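Local coordinates for putative uncharacterized protein tcp24 (Actinoplanes teichomyceticus, PDB 4Q38) that transfers long-chain acyl groups from acyl-coenzyme A to the amino sugar of teicoplanin-type glycopeptide antibiotics, at residues 102-107 / 196-201; 187-192 / 232-237; 206-211 / 242-247. All coordinates share one frame; numbering follows the deposited sequence. Where two conformers were deposited one is given.

Contact 1 of 3, residues 102-107 / 196-201; sequences GDHRAK and FSLATG. With SO4 (sulfate ion), chain B.
While His104 rests against Leu198 and Thr200, the shortest polar bond at this site lies farther along the loop, where Lys107 N donates to O1 of a sulfate ion at 2.7 Å. That ion probably comes from the crystallisation liquor. The loop is braced internally by an Asx turn in which Asp103 OD1 accepts from Arg105 N at 3.1 Å, the donor lying above the carboxylate plane. Arg185 holds the carbonyl of Ala106 by a hydrogen bond. Between loop and strand the touching is van der Waals contact, with a carbonyl oxygen and a guanidinium nitrogen among the partners. His104 CG sits between its backbone N and carbonyl carbon (chi1 59°), which brings CG to 3.6 Å from Leu198 O. His104 CB lies 3.3 Å from the same Leu198 O, and one ring face looks onto the Leu198-Ala199 peptide. The methyl CG2 of Thr200 meets this ring at its edge, close to the ring plane. That methyl also sits over a face of the Arg105 guanidinium, with Thr200 CG2 3.9 Å from Arg105 NH2. His242 meets the His104 ring edge-to-face. A loop of the N-acyltransferase N-terminal domain is thus set against a strand of the GNAT-like C-terminal domain, whose Ser197 contacts N-acetylglucosamine in another structure of this protein. The loop's polar bonds described here go to itself, Arg185 and the sulfate, so van der Waals contact joins these two segments.

Contact 2 of 3, residues 187-192 / 232-237; sequences ILYRLG and RPFFDR. With SO4 (sulfate ion), chain C.
The axes of strand 188-191, carrying Tyr189 and Leu191, and of helix segment 232-237, carrying Phe234 and Phe235, approach to 10.8 Å, at 142° between their directions, nearer antiparallel than parallel. This is helix-on-sheet packing in the GNAT-like domain: helix 221-238, the helix of a beta-alpha-beta unit, lies over strand 188-191 at one edge of the mixed sheet. Phe234 leads from the helix. Its CG is anti to the backbone N (chi1 -177°), and its CE2 comes down on a face of the Tyr189 ring, 3.6 Å from Tyr189 CG. The two rings are oblique, with planes at 51°. Leu191 meets Phe234 by a CH-pi contact, its CD2 standing over the ring centre at 3.8 Å from the Phe234 centroid, while Leu191 CD1 lies against Phe234 CB and also touches Phe235 CE2. The Phe235 ring comes to Tyr189 through CE1, 4.0 Å from Tyr189 CD2, and takes Phe234 CD2 over its own face. Val150 from helix 148-155 touches both Leu191 and Phe234, extending the apolar cluster, and Tyr189 OH is hydrogen-bonded to Gly186 O. Beyond the cluster, Arg190 NE donates to Gly192 O at 2.8 Å, in the guanidinium plane and almost straight.

Contact 3 of 3, residues 206-211 / 242-247; sequences PHLGLH and HGARVA. With TEC (2-amino-6-O-decanoyl-2-deoxy-beta-D-glucopyranose), chain E.
His242 NE2 donates to His207 O at 2.9 Å, a nearly straight bond (169°) that lies in the imidazole plane but reaches the oxygen from well above the carbonyl plane. His207 contacts N-acetylglucosamine in another structure of this protein, a ligand not bound here. The backbone supplies the second bond, Leu208 N to Val246 O at 3.1 Å. Leu208 pairs with Ala247 as a parallel bridge, and a CA-H...O contact adds to it, with Ala247 CA 3.2 Å from Leu208 O. This is the strand pairing of a beta-alpha-beta unit, in which helix 221-238 links strands 206-211 and 246-251. One water donates to Pro206 O and accepts from Arg245 N at 2.7 Å. Pro206 CB makes a CH-pi contact over the His242 face, 3.6 Å from the ring centroid and 15° off its normal. Ala244 CB packs on Leu208 CG at 3.8 Å. Farther on, Leu210 and His211 line the pocket of the bound decanoyl sugar, the ring edge of His211 facing its C6 and O6. The NE2 bond and the proline together help set the rotation of the His242 ring, which His104 also meets edge-to-face, and the donation implies that NE2 carries a hydrogen.

How the contacts relate
Reading from the N terminus, contact 1 closes first, bringing the loop after helix 84-98 back to strand 194-200 across a mostly helical run. Contact 2 opens within the span that contact 1 closes, at strand 188-191, and closes only on helix 221-238, so the two cross. Contact 3 starts once contact 1 has closed, in series with it, and crosses contact 2, since strand 206-211 precedes the helix and segment 242-247 follows it. Backbone bonds join all three through one sheet: Phe196 pairs with Tyr189, and Ser197 with Gly209. Contact 1 ties the N-terminal domain to this sheet, contact 2 lays the helix over its edge, and contact 3 joins the strand lining the ligand pocket to its parallel neighbour.

Contact 1 of 3, residues 102-107 / 196-201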
loop_
_atom_site.group_PDB
_atom_site.type_symbol
_atom_site.label_atom_id
_atom_site.label_comp_id
_atom_site.label_asym_id
_atom_site.label_seq_id
_atom_site.Cartn_x
_atom_site.Cartn_y
_atom_site.Cartn_z
ATOM N N GLY A 102 -3.189 15.196 2.618
ATOM C CA GLY A 102 -1.950 15.929 2.359
ATOM C C GLY A 102 -0.951 15.922 3.506
ATOM O O GLY A 102 0.100 16.543 3.416
ATOM N N ASP A 103 -1.259 15.202 4.581
ATOM C CA ASP A 103 -0.400 15.213 5.763
ATOM C C ASP A 103 0.412 13.918 5.905
ATOM O O ASP A 103 -0.100 12.902 6.364
ATOM C CB ASP A 103 -1.248 15.504 7.012
ATOM C CG ASP A 103 -0.407 15.738 8.276
ATOM O OD1 ASP A 103 0.832 15.729 8.226
ATOM O OD2 ASP A 103 -1.014 15.925 9.337
ATOM N N HIS A 104 1.691 13.976 5.540
ATOM C CA HIS A 104 2.573 12.806 5.595
ATOM C C HIS A 104 3.192 12.620 6.950
ATOM O O HIS A 104 3.852 11.611 7.208
ATOM C CB HIS A 104 3.674 12.911 4.540
ATOM C CG HIS A 104 4.535 14.146 4.686
ATOM N ND1 HIS A 104 4.265 15.297 4.047
ATOM C CD2 HIS A 104 5.675 14.378 5.446
ATOM C CE1 HIS A 104 5.178 16.224 4.383
ATOM N NE2 HIS A 104 6.043 15.658 5.238
ATOM N N ARG A 105 3.001 13.591 7.833
ATOM C CA ARG A 105 3.494 13.429 9.206
ATOM C C ARG A 105 2.568 12.579 10.075
ATOM O O ARG A 105 2.972 12.103 11.137
ATOM C CB ARG A 105 3.756 14.792 9.832
ATOM C CG ARG A 105 5.005 15.459 9.254
ATOM C CD ARG A 105 5.202 16.855 9.824
ATOM N NE ARG A 105 6.455 17.456 9.359
ATOM C CZ ARG A 105 6.557 18.248 8.296
ATOM N NH1 ARG A 105 5.485 18.535 7.567
ATOM N NH2 ARG A 105 7.732 18.756 7.960
ATOM N N ALA A 106 1.330 12.390 9.630
ATOM C CA ALA A 106 0.397 11.529 10.345
ATOM C C ALA A 106 0.704 10.059 10.057
ATOM O O ALA A 106 1.020 9.699 8.921
ATOM C CB ALA A 106 -1.030 11.875 9.950
ATOM N N LYS A 107 0.622 9.214 11.083
ATOM C CA LYS A 107 0.818 7.763 10.922
ATOM C C LYS A 107 -0.259 7.169 10.002
ATOM O O LYS A 107 -1.384 7.678 9.958
ATOM C CB LYS A 107 0.790 7.050 12.280
ATOM C CG LYS A 107 1.984 7.334 13.177
ATOM C CD LYS A 107 1.740 6.808 14.585
ATOM C CE LYS A 107 2.656 7.493 15.593
ATOM N NZ LYS A 107 2.337 7.071 16.985
ATOM N N PHE A 196 6.508 7.563 -5.492
ATOM C CA PHE A 196 7.227 8.439 -4.560
ATOM C C PHE A 196 6.272 8.994 -3.524
ATOM O O PHE A 196 5.196 9.477 -3.865
ATOM C CB PHE A 196 7.902 9.604 -5.309
ATOM C CG PHE A 196 8.963 9.163 -6.276
ATOM C CD1 PHE A 196 10.269 8.966 -5.856
ATOM C CD2 PHE A 196 8.643 8.905 -7.610
ATOM C CE1 PHE A 196 11.253 8.527 -6.744
ATOM C CE2 PHE A 196 9.620 8.476 -8.504
ATOM C CZ PHE A 196 10.923 8.274 -8.070
ATOM N N SER A 197 6.679 8.926 -2.259
ATOM C CA SER A 197 5.897 9.507 -1.169
ATOM C C SER A 197 6.591 10.729 -0.559
ATOM O O SER A 197 7.813 10.747 -0.409
ATOM C CB SER A 197 5.672 8.476 -0.065
ATOM O OG SER A 197 6.922 7.958 0.356
ATOM N N LEU A 198 5.799 11.734 -0.205
ATOM C CA LEU A 198 6.282 12.843 0.618
ATOM C C LEU A 198 6.690 12.255 1.959
ATOM O O LEU A 198 5.928 11.529 2.584
ATOM C CB LEU A 198 5.182 13.874 0.834
ATOM C CG LEU A 198 4.633 14.617 -0.384
ATOM C CD1 LEU A 198 3.294 15.253 -0.041
ATOM C CD2 LEU A 198 5.623 15.677 -0.828
ATOM N N ALA A 199 7.915 12.535 2.377
ATOM C CA ALA A 199 8.435 11.958 3.613
ATOM C C ALA A 199 9.391 12.912 4.308
ATOM O O ALA A 199 9.878 13.865 3.711
ATOM C CB ALA A 199 9.132 10.633 3.321
ATOM N N THR A 200 9.654 12.648 5.584
ATOM C CA THR A 200 10.657 13.412 6.330
ATOM C C THR A 200 11.495 12.472 7.177
ATOM O O THR A 200 10.984 11.486 7.711
ATOM C CB THR A 200 10.032 14.456 7.264
ATOM O OG1 THR A 200 9.178 13.791 8.198
ATOM C CG2 THR A 200 9.226 15.498 6.480
ATOM N N GLY A 201 12.782 12.775 7.308
ATOM C CA GLY A 201 13.631 11.984 8.188
ATOM C C GLY A 201 13.283 12.273 9.644
ATOM O O GLY A 201 12.421 13.105 9.935
HETATM S S SO4 B . -0.887 10.262 14.284
HETATM O O1 SO4 B . 0.420 10.041 13.635
HETATM O O2 SO4 B . -0.691 10.878 15.615
HETATM O O3 SO4 B . -1.584 8.966 14.468
HETATM O O4 SO4 B . -1.675 11.168 13.420
#

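Contact 2 of 3, residues 187-192 / 232-237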
loop_
_atom_site.group_PDB
_atom_site.type_symbol
_atom_site.label_atom_id
_atom_site.label_comp_id
_atom_site.label_asym_id
_atom_site.label_seq_id
_atom_site.Cartn_x
_atom_site.Cartn_y
_atom_site.Cartn_z
ATOM N N ILE A 187 -0.453 11.761 -0.578
ATOM C CA ILE A 187 0.960 11.895 -0.213
ATOM C C ILE A 187 1.856 10.907 -0.944
ATOM O O ILE A 187 3.069 10.870 -0.706
ATOM C CB ILE A 187 1.164 11.783 1.327
ATOM C CG1 ILE A 187 0.706 10.411 1.855
ATOM C CG2 ILE A 187 0.415 12.913 2.017
ATOM C CD1 ILE A 187 1.212 10.062 3.241
ATOM N N LEU A 188 1.256 10.118 -1.842
ATOM C CA LEU A 188 1.974 9.133 -2.642
ATOM C C LEU A 188 1.520 9.289 -4.088
ATOM O O LEU A 188 0.312 9.421 -4.343
ATOM C CB LEU A 188 1.652 7.710 -2.162
ATOM C CG LEU A 188 2.290 6.532 -2.923
ATOM C CD1 LEU A 188 3.684 6.241 -2.409
ATOM C CD2 LEU A 188 1.444 5.273 -2.773
ATOM N N TYR A 189 2.472 9.260 -5.013
ATOM C CA TYR A 189 2.193 9.377 -6.459
ATOM C C TYR A 189 2.976 8.371 -7.275
ATOM O O TYR A 189 4.184 8.219 -7.096
ATOM C CB TYR A 189 2.454 10.819 -6.966
ATOM C CG TYR A 189 1.498 11.757 -6.303
ATOM C CD1 TYR A 189 0.205 11.925 -6.804
ATOM C CD2 TYR A 189 1.847 12.417 -5.114
ATOM C CE1 TYR A 189 -0.708 12.744 -6.170
ATOM C CE2 TYR A 189 0.934 13.233 -4.466
ATOM C CZ TYR A 189 -0.340 13.386 -4.996
ATOM O OH TYR A 189 -1.267 14.182 -4.362
ATOM N N ARG A 190 2.282 7.679 -8.172
ATOM C CA ARG A 190 2.963 6.802 -9.116
ATOM C C ARG A 190 3.402 7.631 -10.321
ATOM O O ARG A 190 2.581 8.264 -11.001
ATOM C CB ARG A 190 2.077 5.619 -9.543
ATOM C CG ARG A 190 2.816 4.656 -10.475
ATOM C CD ARG A 190 2.077 3.359 -10.759
ATOM N NE ARG A 190 2.955 2.481 -11.532
ATOM C CZ ARG A 190 2.857 1.157 -11.594
ATOM N NH1 ARG A 190 1.900 0.510 -10.928
ATOM N NH2 ARG A 190 3.739 0.477 -12.315
ATOM N N LEU A 191 4.703 7.624 -10.565
ATOM C CA LEU A 191 5.293 8.409 -11.632
ATOM C C LEU A 191 6.011 7.466 -12.597
ATOM O O LEU A 191 7.244 7.426 -12.672
ATOM C CB LEU A 191 6.245 9.459 -11.033
ATOM C CG LEU A 191 5.675 10.448 -9.996
ATOM C CD1 LEU A 191 6.770 11.426 -9.575
ATOM C CD2 LEU A 191 4.460 11.238 -10.483
ATOM N N GLY A 192 5.225 6.686 -13.331
ATOM C CA GLY A 192 5.799 5.656 -14.209
ATOM C C GLY A 192 5.946 4.362 -13.438
ATOM O O GLY A 192 4.997 3.942 -12.770
ATOM N N ARG A 232 11.771 15.021 -8.980
ATOM C CA ARG A 232 11.974 16.400 -8.552
ATOM C C ARG A 232 11.057 17.402 -9.277
ATOM O O ARG A 232 10.431 18.242 -8.621
ATOM C CB ARG A 232 13.451 16.798 -8.623
ATOM C CG ARG A 232 13.906 17.603 -7.420
ATOM C CD ARG A 232 15.390 17.421 -7.148
ATOM N NE ARG A 232 16.201 17.788 -8.308
ATOM C CZ ARG A 232 16.902 18.913 -8.422
ATOM N NH1 ARG A 232 16.915 19.809 -7.440
ATOM N NH2 ARG A 232 17.604 19.136 -9.528
ATOM N N PRO A 233 10.949 17.312 -10.624
ATOM C CA PRO A 233 10.032 18.244 -11.302
ATOM C C PRO A 233 8.585 18.117 -10.817
ATOM O O PRO A 233 7.885 19.126 -10.663
ATOM C CB PRO A 233 10.107 17.819 -12.776
ATOM C CG PRO A 233 11.408 17.118 -12.908
ATOM C CD PRO A 233 11.710 16.485 -11.577
ATOM N N PHE A 234 8.133 16.885 -10.584
ATOM C CA PHE A 234 6.774 16.682 -10.124
ATOM C C PHE A 234 6.544 17.338 -8.758
ATOM O O PHE A 234 5.618 18.125 -8.590
ATOM C CB PHE A 234 6.438 15.193 -10.022
ATOM C CG PHE A 234 5.014 14.932 -9.605
ATOM C CD1 PHE A 234 3.980 14.993 -10.536
ATOM C CD2 PHE A 234 4.706 14.638 -8.283
ATOM C CE1 PHE A 234 2.660 14.750 -10.156
ATOM C CE2 PHE A 234 3.394 14.403 -7.890
ATOM C CZ PHE A 234 2.370 14.452 -8.830
ATOM N N PHE A 235 7.388 17.002 -7.791
ATOM C CA PHE A 235 7.182 17.522 -6.435
ATOM C C PHE A 235 7.503 19.011 -6.278
ATOM O O PHE A 235 6.816 19.721 -5.525
ATOM C CB PHE A 235 7.873 16.632 -5.403
ATOM C CG PHE A 235 7.195 15.290 -5.238
ATOM C CD1 PHE A 235 6.097 15.148 -4.392
ATOM C CD2 PHE A 235 7.618 14.183 -5.976
ATOM C CE1 PHE A 235 5.450 13.923 -4.254
ATOM C CE2 PHE A 235 6.978 12.953 -5.845
ATOM C CZ PHE A 235 5.899 12.822 -4.976
ATOM N N ASP A 236 8.504 19.498 -7.009
ATOM C CA ASP A 236 8.823 20.924 -6.947
ATOM C C ASP A 236 7.712 21.761 -7.571
ATOM O O ASP A 236 7.443 22.873 -7.111
ATOM C CB ASP A 236 10.192 21.234 -7.553
ATOM C CG ASP A 236 11.340 20.708 -6.713
ATOM O OD1 ASP A 236 11.129 20.216 -5.580
ATOM O OD2 ASP A 236 12.479 20.787 -7.182
ATOM N N ARG A 237 7.028 21.213 -8.578
ATOM C CA ARG A 237 5.843 21.886 -9.118
ATOM C C ARG A 237 4.605 21.855 -8.224
ATOM O O ARG A 237 3.957 22.887 -8.034
ATOM C CB ARG A 237 5.469 21.364 -10.523
ATOM C CG ARG A 237 6.375 21.890 -11.624
ATOM C CD ARG A 237 6.174 23.378 -11.893
ATOM N NE ARG A 237 4.980 23.626 -12.699
ATOM C CZ ARG A 237 4.730 24.762 -13.348
ATOM N NH1 ARG A 237 5.589 25.774 -13.294
ATOM N NH2 ARG A 237 3.617 24.886 -14.061
HETATM S S SO4 C . 2.887 21.624 -16.847
HETATM O O1 SO4 C . 3.553 20.824 -15.782
HETATM O O2 SO4 C . 2.462 22.942 -16.318
HETATM O O3 SO4 C . 3.821 21.836 -17.989
HETATM O O4 SO4 C . 1.678 20.899 -17.307
#

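Contact 3 of 3, residues 206-211 / 242-247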
loop_
_atom_site.group_PDB
_atom_site.type_symbol
_atom_site.label_atom_id
_atom_site.label_comp_id
_atom_site.label_asym_id
_atom_site.label_seq_id
_atom_site.Cartn_x
_atom_site.Cartn_y
_atom_site.Cartn_z
ATOM N N PRO A 206 13.206 16.972 4.619
ATOM C CA PRO A 206 12.327 16.380 3.604
ATOM C C PRO A 206 13.089 15.395 2.730
ATOM O O PRO A 206 14.249 15.639 2.381
ATOM C CB PRO A 206 11.885 17.592 2.771
ATOM C CG PRO A 206 12.954 18.620 2.977
ATOM C CD PRO A 206 13.364 18.429 4.423
ATOM N N HIS A 207 12.456 14.269 2.419
ATOM C CA HIS A 207 12.914 13.423 1.324
ATOM C C HIS A 207 11.739 12.825 0.600
ATOM O O HIS A 207 10.586 13.080 0.949
ATOM C CB HIS A 207 13.902 12.355 1.801
ATOM C CG HIS A 207 13.319 11.351 2.772
ATOM N ND1 HIS A 207 13.497 11.445 4.102
ATOM C CD2 HIS A 207 12.571 10.191 2.557
ATOM C CE1 HIS A 207 12.876 10.411 4.719
ATOM N NE2 HIS A 207 12.316 9.642 3.776
ATOM N N LEU A 208 12.016 12.045 -0.438
ATOM C CA LEU A 208 10.965 11.249 -1.062
ATOM C C LEU A 208 11.180 9.773 -0.776
ATOM O O LEU A 208 12.273 9.243 -0.980
ATOM C CB LEU A 208 10.901 11.516 -2.566
ATOM C CG LEU A 208 10.634 12.967 -3.008
ATOM C CD1 LEU A 208 10.721 13.013 -4.530
ATOM C CD2 LEU A 208 9.275 13.492 -2.558
ATOM N N GLY A 209 10.138 9.108 -0.286
ATOM C CA GLY A 209 10.168 7.656 -0.172
ATOM C C GLY A 209 10.010 7.100 -1.578
ATOM O O GLY A 209 9.210 7.607 -2.360
ATOM N N LEU A 210 10.800 6.094 -1.918
ATOM C CA LEU A 210 10.703 5.474 -3.245
ATOM C C LEU A 210 10.097 4.093 -3.037
ATOM O O LEU A 210 10.483 3.396 -2.115
ATOM C CB LEU A 210 12.081 5.406 -3.918
ATOM C CG LEU A 210 12.213 4.847 -5.346
ATOM C CD1 LEU A 210 13.443 5.452 -6.008
ATOM C CD2 LEU A 210 12.290 3.324 -5.367
ATOM N N HIS A 211 9.141 3.706 -3.882
ATOM C CA HIS A 211 8.447 2.428 -3.715
ATOM C C HIS A 211 8.241 1.772 -5.060
ATOM O O HIS A 211 8.162 2.455 -6.080
ATOM C CB HIS A 211 7.097 2.626 -3.017
ATOM C CG HIS A 211 7.152 3.561 -1.836
ATOM N ND1 HIS A 211 7.416 3.136 -0.586
ATOM C CD2 HIS A 211 6.997 4.943 -1.755
ATOM C CE1 HIS A 211 7.416 4.186 0.258
ATOM N NE2 HIS A 211 7.156 5.291 -0.455
ATOM N N HIS A 242 7.902 21.297 -0.146
ATOM C CA HIS A 242 8.596 20.114 0.370
ATOM C C HIS A 242 10.087 20.197 0.178
ATOM O O HIS A 242 10.833 20.187 1.152
ATOM C CB HIS A 242 8.017 18.813 -0.191
ATOM C CG HIS A 242 8.453 17.583 0.564
ATOM N ND1 HIS A 242 8.119 17.371 1.851
ATOM C CD2 HIS A 242 9.225 16.490 0.172
ATOM C CE1 HIS A 242 8.639 16.201 2.265
ATOM N NE2 HIS A 242 9.313 15.656 1.238
ATOM N N GLY A 243 10.531 20.287 -1.072
ATOM C CA GLY A 243 11.947 20.531 -1.390
ATOM C C GLY A 243 12.931 19.388 -1.165
ATOM O O GLY A 243 14.088 19.629 -0.856
ATOM N N ALA A 244 12.496 18.146 -1.347
ATOM C CA ALA A 244 13.393 17.000 -1.217
ATOM C C ALA A 244 14.481 17.011 -2.292
ATOM O O ALA A 244 14.224 17.394 -3.436
ATOM C CB ALA A 244 12.602 15.695 -1.308
ATOM N N ARG A 245 15.677 16.556 -1.930
ATOM C CA ARG A 245 16.769 16.380 -2.900
ATOM C C ARG A 245 17.171 14.921 -3.077
ATOM O O ARG A 245 17.881 14.574 -4.030
ATOM C CB ARG A 245 18.002 17.202 -2.468
ATOM C CG ARG A 245 17.771 18.709 -2.444
ATOM C CD ARG A 245 17.398 19.245 -3.819
ATOM N NE ARG A 245 18.332 18.778 -4.840
ATOM C CZ ARG A 245 19.341 19.492 -5.337
ATOM N NH1 ARG A 245 19.554 20.743 -4.932
ATOM N NH2 ARG A 245 20.133 18.955 -6.261
ATOM N N VAL A 246 16.710 14.063 -2.167
ATOM C CA VAL A 246 17.138 12.665 -2.077
ATOM C C VAL A 246 15.927 11.715 -2.014
ATOM O O VAL A 246 14.922 12.059 -1.396
ATOM C CB VAL A 246 17.981 12.467 -0.789
ATOM C CG1 VAL A 246 18.414 11.025 -0.621
ATOM C CG2 VAL A 246 19.197 13.396 -0.772
ATOM N N ALA A 247 16.050 10.526 -2.603
ATOM C CA ALA A 247 15.065 9.472 -2.442
ATOM C C ALA A 247 15.647 8.434 -1.505
ATOM O O ALA A 247 16.824 8.069 -1.626
ATOM C CB ALA A 247 14.712 8.835 -3.784
HETATM C CAV TEC E . 17.164 -1.837 -6.581
HETATM C CAU TEC E . 15.995 -0.970 -6.992
HETATM C CAT TEC E . 15.711 0.133 -6.006
HETATM C CAS TEC E . 15.762 -0.355 -4.585
HETATM C CAR TEC E . 14.932 0.546 -3.719
HETATM C CAQ TEC E . 13.711 -0.208 -3.338
HETATM C CAP TEC E . 12.794 0.560 -2.451
HETATM C CAO TEC E . 11.477 -0.136 -2.519
HETATM C CAN TEC E . 10.695 0.060 -1.282
HETATM C CAM TEC E . 9.272 -0.404 -1.446
HETATM O OAW TEC E . 8.849 -0.769 -2.516
HETATM O O6 TEC E . 8.600 -0.488 -0.285
HETATM C C6 TEC E . 7.326 0.108 -0.140
HETATM C C5 TEC E . 6.214 -0.944 0.098
HETATM O O5 TEC E . 5.397 -0.620 1.183
HETATM C C1 TEC E . 4.800 -1.924 1.426
HETATM O O1 TEC E . 4.477 -2.254 2.643
HETATM C C2 TEC E . 3.615 -2.047 0.510
HETATM N N2 TEC E . 2.999 -3.342 0.747
HETATM C C3 TEC E . 4.267 -2.084 -0.790
HETATM O O3 TEC E . 3.207 -1.857 -1.548
HETATM C C4 TEC E . 5.283 -1.003 -1.048
HETATM O O4 TEC E . 6.004 -1.359 -2.069
HETATM O O HOH W 1 16.118 15.304 0.405
#